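Local coordinates for protein probable fumarate reductase Ifc3 (Shewanella frigidimarina, PDB 1QO8) that is a periplasmic flavocytochrome with FAD and four covalent c-type hemes that catalyses essentially one-way fumarate reduction to succinate in vitro, at residues A[371-385]-A[407-420]. Residues are numbered along the deposited sequence; the frame is centred on the assembly and turned at random.
Sequences ISETVRGVGAVMVNK and QPGQFAWIIFDNQL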
loop_
_atom_site.group_PDB
_atom_site.type_symbol
_atom_site.label_atom_id
_atom_site.label_comp_id
_atom_site.label_asym_id
_atom_site.label_seq_id
_atom_site.Cartn_x
_atom_site.Cartn_y
_atom_site.Cartn_z
ATOM N N ILE A 371 19.564 -15.472 -14.014
ATOM C CA ILE A 371 21.024 -15.642 -14.335
ATOM C C ILE A 371 21.775 -15.305 -13.067
ATOM O O ILE A 371 21.714 -14.209 -12.531
ATOM C CB ILE A 371 21.405 -14.858 -15.577
ATOM C CG1 ILE A 371 20.691 -15.530 -16.775
ATOM C CG2 ILE A 371 22.926 -14.988 -15.854
ATOM C CD1 ILE A 371 19.549 -14.667 -17.208
ATOM N N SER A 372 22.357 -16.324 -12.452
ATOM C CA SER A 372 23.125 -16.233 -11.271
ATOM C C SER A 372 24.231 -15.140 -11.350
ATOM O O SER A 372 24.913 -14.936 -12.356
ATOM C CB SER A 372 23.867 -17.582 -11.049
ATOM O OG SER A 372 24.563 -17.386 -9.828
ATOM N N GLU A 373 24.387 -14.437 -10.264
ATOM C CA GLU A 373 25.459 -13.398 -10.111
ATOM C C GLU A 373 26.824 -14.031 -10.224
ATOM O O GLU A 373 27.743 -13.382 -10.752
ATOM C CB GLU A 373 25.184 -12.639 -8.821
ATOM C CG GLU A 373 25.584 -13.430 -7.579
ATOM C CD GLU A 373 25.083 -12.698 -6.339
ATOM O OE1 GLU A 373 24.414 -11.634 -6.499
ATOM O OE2 GLU A 373 25.312 -13.104 -5.201
ATOM N N THR A 374 26.976 -15.352 -10.022
ATOM C CA THR A 374 28.234 -16.047 -10.206
ATOM C C THR A 374 28.651 -16.087 -11.672
ATOM O O THR A 374 29.878 -16.309 -11.910
ATOM C CB THR A 374 28.263 -17.451 -9.605
ATOM O OG1 THR A 374 27.543 -18.384 -10.407
ATOM C CG2 THR A 374 27.696 -17.510 -8.195
ATOM N N VAL A 375 27.774 -15.812 -12.646
ATOM C CA VAL A 375 28.195 -15.646 -14.019
ATOM C C VAL A 375 29.167 -14.451 -14.146
ATOM O O VAL A 375 30.210 -14.631 -14.803
ATOM C CB VAL A 375 27.126 -15.580 -15.102
ATOM C CG1 VAL A 375 27.692 -15.567 -16.519
ATOM C CG2 VAL A 375 26.203 -16.834 -14.991
ATOM N N ARG A 376 28.844 -13.304 -13.577
ATOM C CA ARG A 376 29.720 -12.158 -13.456
ATOM C C ARG A 376 30.880 -12.474 -12.484
ATOM O O ARG A 376 32.034 -12.265 -12.862
ATOM C CB ARG A 376 28.928 -10.908 -13.056
ATOM C CG ARG A 376 27.861 -10.522 -14.089
ATOM C CD ARG A 376 27.000 -9.376 -13.528
ATOM N NE ARG A 376 25.920 -9.901 -12.661
ATOM C CZ ARG A 376 25.596 -9.458 -11.480
ATOM N NH1 ARG A 376 26.374 -8.485 -10.983
ATOM N NH2 ARG A 376 24.612 -9.746 -10.679
ATOM N N GLY A 377 30.684 -13.159 -11.385
ATOM C CA GLY A 377 31.728 -13.480 -10.391
ATOM C C GLY A 377 32.901 -14.218 -11.028
ATOM O O GLY A 377 34.102 -13.955 -10.825
ATOM N N VAL A 378 32.616 -15.061 -12.032
ATOM C CA VAL A 378 33.602 -15.957 -12.584
ATOM C C VAL A 378 34.105 -15.372 -13.867
ATOM O O VAL A 378 34.946 -15.959 -14.581
ATOM C CB VAL A 378 33.121 -17.442 -12.647
ATOM C CG1 VAL A 378 34.208 -18.367 -13.210
ATOM C CG2 VAL A 378 32.660 -18.071 -11.345
ATOM N N GLY A 379 33.694 -14.132 -14.271
ATOM C CA GLY A 379 34.353 -13.470 -15.360
ATOM C C GLY A 379 33.585 -12.659 -16.367
ATOM O O GLY A 379 34.163 -12.009 -17.224
ATOM N N ALA A 380 32.214 -12.881 -16.423
ATOM C CA ALA A 380 31.534 -12.334 -17.583
ATOM C C ALA A 380 31.501 -10.798 -17.433
ATOM O O ALA A 380 31.557 -10.278 -16.360
ATOM C CB ALA A 380 30.105 -12.859 -17.642
ATOM N N VAL A 381 31.302 -10.163 -18.547
ATOM C CA VAL A 381 31.119 -8.769 -18.762
ATOM C C VAL A 381 29.605 -8.453 -18.968
ATOM O O VAL A 381 28.923 -9.323 -19.488
ATOM C CB VAL A 381 31.883 -8.414 -20.052
ATOM C CG1 VAL A 381 31.682 -6.994 -20.569
ATOM C CG2 VAL A 381 33.388 -8.639 -19.794
ATOM N N MET A 382 29.204 -7.228 -18.592
ATOM C CA MET A 382 27.837 -6.773 -18.807
ATOM C C MET A 382 27.861 -5.493 -19.622
ATOM O O MET A 382 28.553 -4.556 -19.252
ATOM C CB MET A 382 27.102 -6.582 -17.469
ATOM C CG MET A 382 25.580 -6.339 -17.679
ATOM S SD MET A 382 24.713 -6.410 -16.091
ATOM C CE MET A 382 25.548 -5.164 -15.129
ATOM N N VAL A 383 27.079 -5.545 -20.689
ATOM C CA VAL A 383 27.055 -4.535 -21.731
ATOM C C VAL A 383 25.589 -4.128 -22.033
ATOM O O VAL A 383 24.647 -4.927 -21.819
ATOM C CB VAL A 383 27.806 -5.278 -22.827
ATOM C CG1 VAL A 383 27.128 -5.606 -24.105
ATOM C CG2 VAL A 383 29.255 -4.818 -22.967
ATOM N N ASN A 384 25.403 -2.888 -22.442
ATOM C CA ASN A 384 24.012 -2.439 -22.698
ATOM C C ASN A 384 23.615 -2.834 -24.108
ATOM O O ASN A 384 24.403 -3.554 -24.768
ATOM C CB ASN A 384 23.882 -0.955 -22.416
ATOM C CG ASN A 384 24.648 -0.090 -23.391
ATOM O OD1 ASN A 384 25.192 -0.509 -24.443
ATOM N ND2 ASN A 384 24.633 1.168 -22.956
ATOM N N LYS A 385 22.428 -2.456 -24.573
ATOM C CA LYS A 385 21.995 -2.823 -25.934
ATOM C C LYS A 385 22.907 -2.404 -27.069
ATOM O O LYS A 385 22.880 -2.962 -28.187
ATOM C CB LYS A 385 20.600 -2.153 -26.125
ATOM C CG LYS A 385 20.318 -1.515 -27.459
ATOM C CD LYS A 385 19.004 -0.757 -27.567
ATOM C CE LYS A 385 18.906 -0.130 -28.965
ATOM N NZ LYS A 385 19.762 1.129 -28.982
ATOM N N GLN A 407 19.568 1.844 -18.506
ATOM C CA GLN A 407 20.083 1.696 -19.879
ATOM C C GLN A 407 18.918 1.705 -20.880
ATOM O O GLN A 407 17.815 1.323 -20.500
ATOM C CB GLN A 407 20.870 0.374 -20.068
ATOM C CG GLN A 407 21.989 0.201 -19.025
ATOM C CD GLN A 407 22.940 1.396 -19.068
ATOM O OE1 GLN A 407 23.515 1.692 -20.100
ATOM N NE2 GLN A 407 23.083 2.107 -17.963
ATOM N N PRO A 408 19.181 2.037 -22.130
ATOM C CA PRO A 408 18.246 1.934 -23.217
ATOM C C PRO A 408 17.552 0.600 -23.369
ATOM O O PRO A 408 18.240 -0.429 -23.445
ATOM C CB PRO A 408 19.033 2.176 -24.515
ATOM C CG PRO A 408 20.408 2.536 -24.074
ATOM C CD PRO A 408 20.483 2.588 -22.577
ATOM N N GLY A 409 16.212 0.623 -23.288
ATOM C CA GLY A 409 15.457 -0.624 -23.325
ATOM C C GLY A 409 15.378 -1.239 -21.951
ATOM O O GLY A 409 14.669 -2.218 -21.759
ATOM N N GLN A 410 16.042 -0.710 -20.923
ATOM C CA GLN A 410 15.963 -1.367 -19.611
ATOM C C GLN A 410 16.390 -2.812 -19.506
ATOM O O GLN A 410 15.884 -3.561 -18.653
ATOM C CB GLN A 410 14.472 -1.442 -19.222
ATOM C CG GLN A 410 14.279 -0.688 -17.952
ATOM C CD GLN A 410 13.780 0.712 -18.317
ATOM O OE1 GLN A 410 13.681 1.000 -19.515
ATOM N NE2 GLN A 410 13.494 1.376 -17.206
ATOM N N PHE A 411 17.369 -3.222 -20.305
ATOM C CA PHE A 411 17.948 -4.557 -20.144
ATOM C C PHE A 411 19.465 -4.501 -20.394
ATOM O O PHE A 411 19.962 -3.485 -20.846
ATOM C CB PHE A 411 17.284 -5.532 -21.113
ATOM C CG PHE A 411 17.684 -5.319 -22.541
ATOM C CD1 PHE A 411 17.005 -4.405 -23.311
ATOM C CD2 PHE A 411 18.731 -6.020 -23.115
ATOM C CE1 PHE A 411 17.295 -4.186 -24.655
ATOM C CE2 PHE A 411 19.104 -5.763 -24.425
ATOM C CZ PHE A 411 18.387 -4.864 -25.219
ATOM N N ALA A 412 20.124 -5.632 -20.178
ATOM C CA ALA A 412 21.587 -5.615 -20.520
ATOM C C ALA A 412 21.870 -6.968 -21.123
ATOM O O ALA A 412 20.986 -7.876 -21.184
ATOM C CB ALA A 412 22.358 -5.311 -19.228
ATOM N N TRP A 413 23.071 -7.149 -21.596
ATOM C CA TRP A 413 23.580 -8.448 -22.033
ATOM C C TRP A 413 24.695 -8.961 -21.129
ATOM O O TRP A 413 25.681 -8.251 -20.835
ATOM C CB TRP A 413 24.130 -8.205 -23.437
ATOM C CG TRP A 413 23.142 -7.935 -24.523
ATOM C CD1 TRP A 413 22.929 -6.765 -25.167
ATOM C CD2 TRP A 413 22.304 -8.915 -25.180
ATOM N NE1 TRP A 413 21.965 -6.944 -26.123
ATOM C CE2 TRP A 413 21.593 -8.247 -26.175
ATOM C CE3 TRP A 413 22.148 -10.274 -25.051
ATOM C CZ2 TRP A 413 20.664 -8.884 -27.024
ATOM C CZ3 TRP A 413 21.244 -10.949 -25.867
ATOM C CH2 TRP A 413 20.495 -10.226 -26.840
ATOM N N ILE A 414 24.677 -10.232 -20.738
ATOM C CA ILE A 414 25.862 -10.747 -20.057
ATOM C C ILE A 414 26.680 -11.596 -21.044
ATOM O O ILE A 414 26.034 -12.430 -21.693
ATOM C CB ILE A 414 25.518 -11.467 -18.769
ATOM C CG1 ILE A 414 25.094 -10.391 -17.748
ATOM C CG2 ILE A 414 26.669 -12.317 -18.267
ATOM C CD1 ILE A 414 24.482 -10.932 -16.488
ATOM N N ILE A 415 27.967 -11.274 -21.145
ATOM C CA ILE A 415 28.827 -11.633 -22.308
ATOM C C ILE A 415 30.103 -12.337 -21.883
ATOM O O ILE A 415 30.443 -12.066 -20.739
ATOM C CB ILE A 415 29.097 -10.307 -22.985
ATOM C CG1 ILE A 415 28.048 -10.440 -24.090
ATOM C CG2 ILE A 415 30.290 -9.486 -23.463
ATOM C CD1 ILE A 415 27.163 -9.262 -23.979
ATOM N N PHE A 416 30.541 -13.349 -22.637
ATOM C CA PHE A 416 31.699 -14.111 -22.172
ATOM C C PHE A 416 32.227 -14.901 -23.367
ATOM O O PHE A 416 31.538 -14.906 -24.400
ATOM C CB PHE A 416 31.506 -14.967 -20.929
ATOM C CG PHE A 416 30.275 -15.837 -21.078
ATOM C CD1 PHE A 416 30.332 -17.040 -21.772
ATOM C CD2 PHE A 416 29.041 -15.354 -20.583
ATOM C CE1 PHE A 416 29.137 -17.791 -21.864
ATOM C CE2 PHE A 416 27.872 -16.125 -20.676
ATOM C CZ PHE A 416 27.921 -17.334 -21.338
ATOM N N ASP A 417 33.428 -15.519 -23.236
ATOM C CA ASP A 417 33.901 -16.234 -24.458
ATOM C C ASP A 417 33.974 -17.680 -24.079
ATOM O O ASP A 417 33.523 -18.014 -22.957
ATOM C CB ASP A 417 35.252 -15.612 -24.868
ATOM C CG ASP A 417 36.404 -16.029 -23.965
ATOM O OD1 ASP A 417 36.258 -16.532 -22.812
ATOM O OD2 ASP A 417 37.572 -15.839 -24.428
ATOM N N ASN A 418 34.550 -18.606 -24.825
ATOM C CA ASN A 418 34.695 -20.044 -24.581
ATOM C C ASN A 418 35.458 -20.401 -23.373
ATOM O O ASN A 418 35.299 -21.513 -22.847
ATOM C CB ASN A 418 35.336 -20.768 -25.799
ATOM C CG ASN A 418 35.614 -22.251 -25.813
ATOM O OD1 ASN A 418 35.698 -23.084 -26.722
ATOM N ND2 ASN A 418 35.796 -23.008 -24.717
ATOM N N GLN A 419 36.315 -19.490 -22.790
ATOM C CA GLN A 419 36.988 -19.872 -21.550
ATOM C C GLN A 419 35.984 -19.981 -20.434
ATOM O O GLN A 419 35.963 -20.804 -19.499
ATOM C CB GLN A 419 38.166 -18.894 -21.149
ATOM C CG GLN A 419 38.971 -18.366 -22.331
ATOM C CD GLN A 419 39.890 -17.198 -21.943
ATOM O OE1 GLN A 419 40.781 -17.281 -21.086
ATOM N NE2 GLN A 419 39.625 -16.006 -22.429
ATOM N N LEU A 420 35.089 -18.928 -20.349
ATOM C CA LEU A 420 34.092 -19.008 -19.290
ATOM C C LEU A 420 33.184 -20.213 -19.613
ATOM O O LEU A 420 32.856 -20.921 -18.710
ATOM C CB LEU A 420 33.178 -17.741 -19.195
ATOM C CG LEU A 420 32.427 -17.616 -17.876
ATOM C CD1 LEU A 420 32.293 -16.106 -17.507
ATOM C CD2 LEU A 420 30.984 -18.167 -17.947
HETATM O O HOH W 1 20.517 -1.633 -22.693
HETATM O O HOH W 2 21.131 -5.187 -28.318
#
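Ile414 hangs from strand 412-417 over helix 374-377, and each carbon of its branched side chain has its own neighbour. Ile414 CB lies 4.1 Å from Val381 O. Ile414 CG2, anti to the backbone N, reaches Ala380 CB at 3.5 Å and also touches Val375 CG1. The other branch, CG1, passes Met382 CG, and its tip CD1 lies against the aliphatic CG and CD of Arg376, crossing that chain at about a right angle. Two branches thus let one isoleucine cover helix and strand together, while the small Ala380 admits CG2 so closely. Arg376 meets it mainly through CG and CD, while its NH1 bonds to Glu393 O.

The backbones pair antiparallel: Trp413 N donates to Val383 O at 2.7 Å, almost straight at 176°, and Val381 exchanges two bonds with Ile415. On the sheet face away from Ile414, Val383 CG1 packs on Ile415 CD1 at 3.7 Å. Next to Val383, Asn384 ND2 donates to Gln407 OE1 at 3.1 Å, the two amides nearly coplanar, while Asn384 OD1 accepts from Asn388 N. A leucine in place of Gln407 would probably leave Asn384 ND2 without this acceptor and its amide less firmly oriented.

Gly379 closes the helix in a Schellman motif, where a CB would jam against the preceding carbonyl O. Ser372, whose OG caps Thr374 N, and Glu373 are probable fumarate ligands, so the contact probably lies beside the substrate site. Strand 412-417 is flanked by 381-383 and 489-505, with helix 397-405 packed against Met382 and Ala412 and helix 425-432 against Phe416 and Leu420.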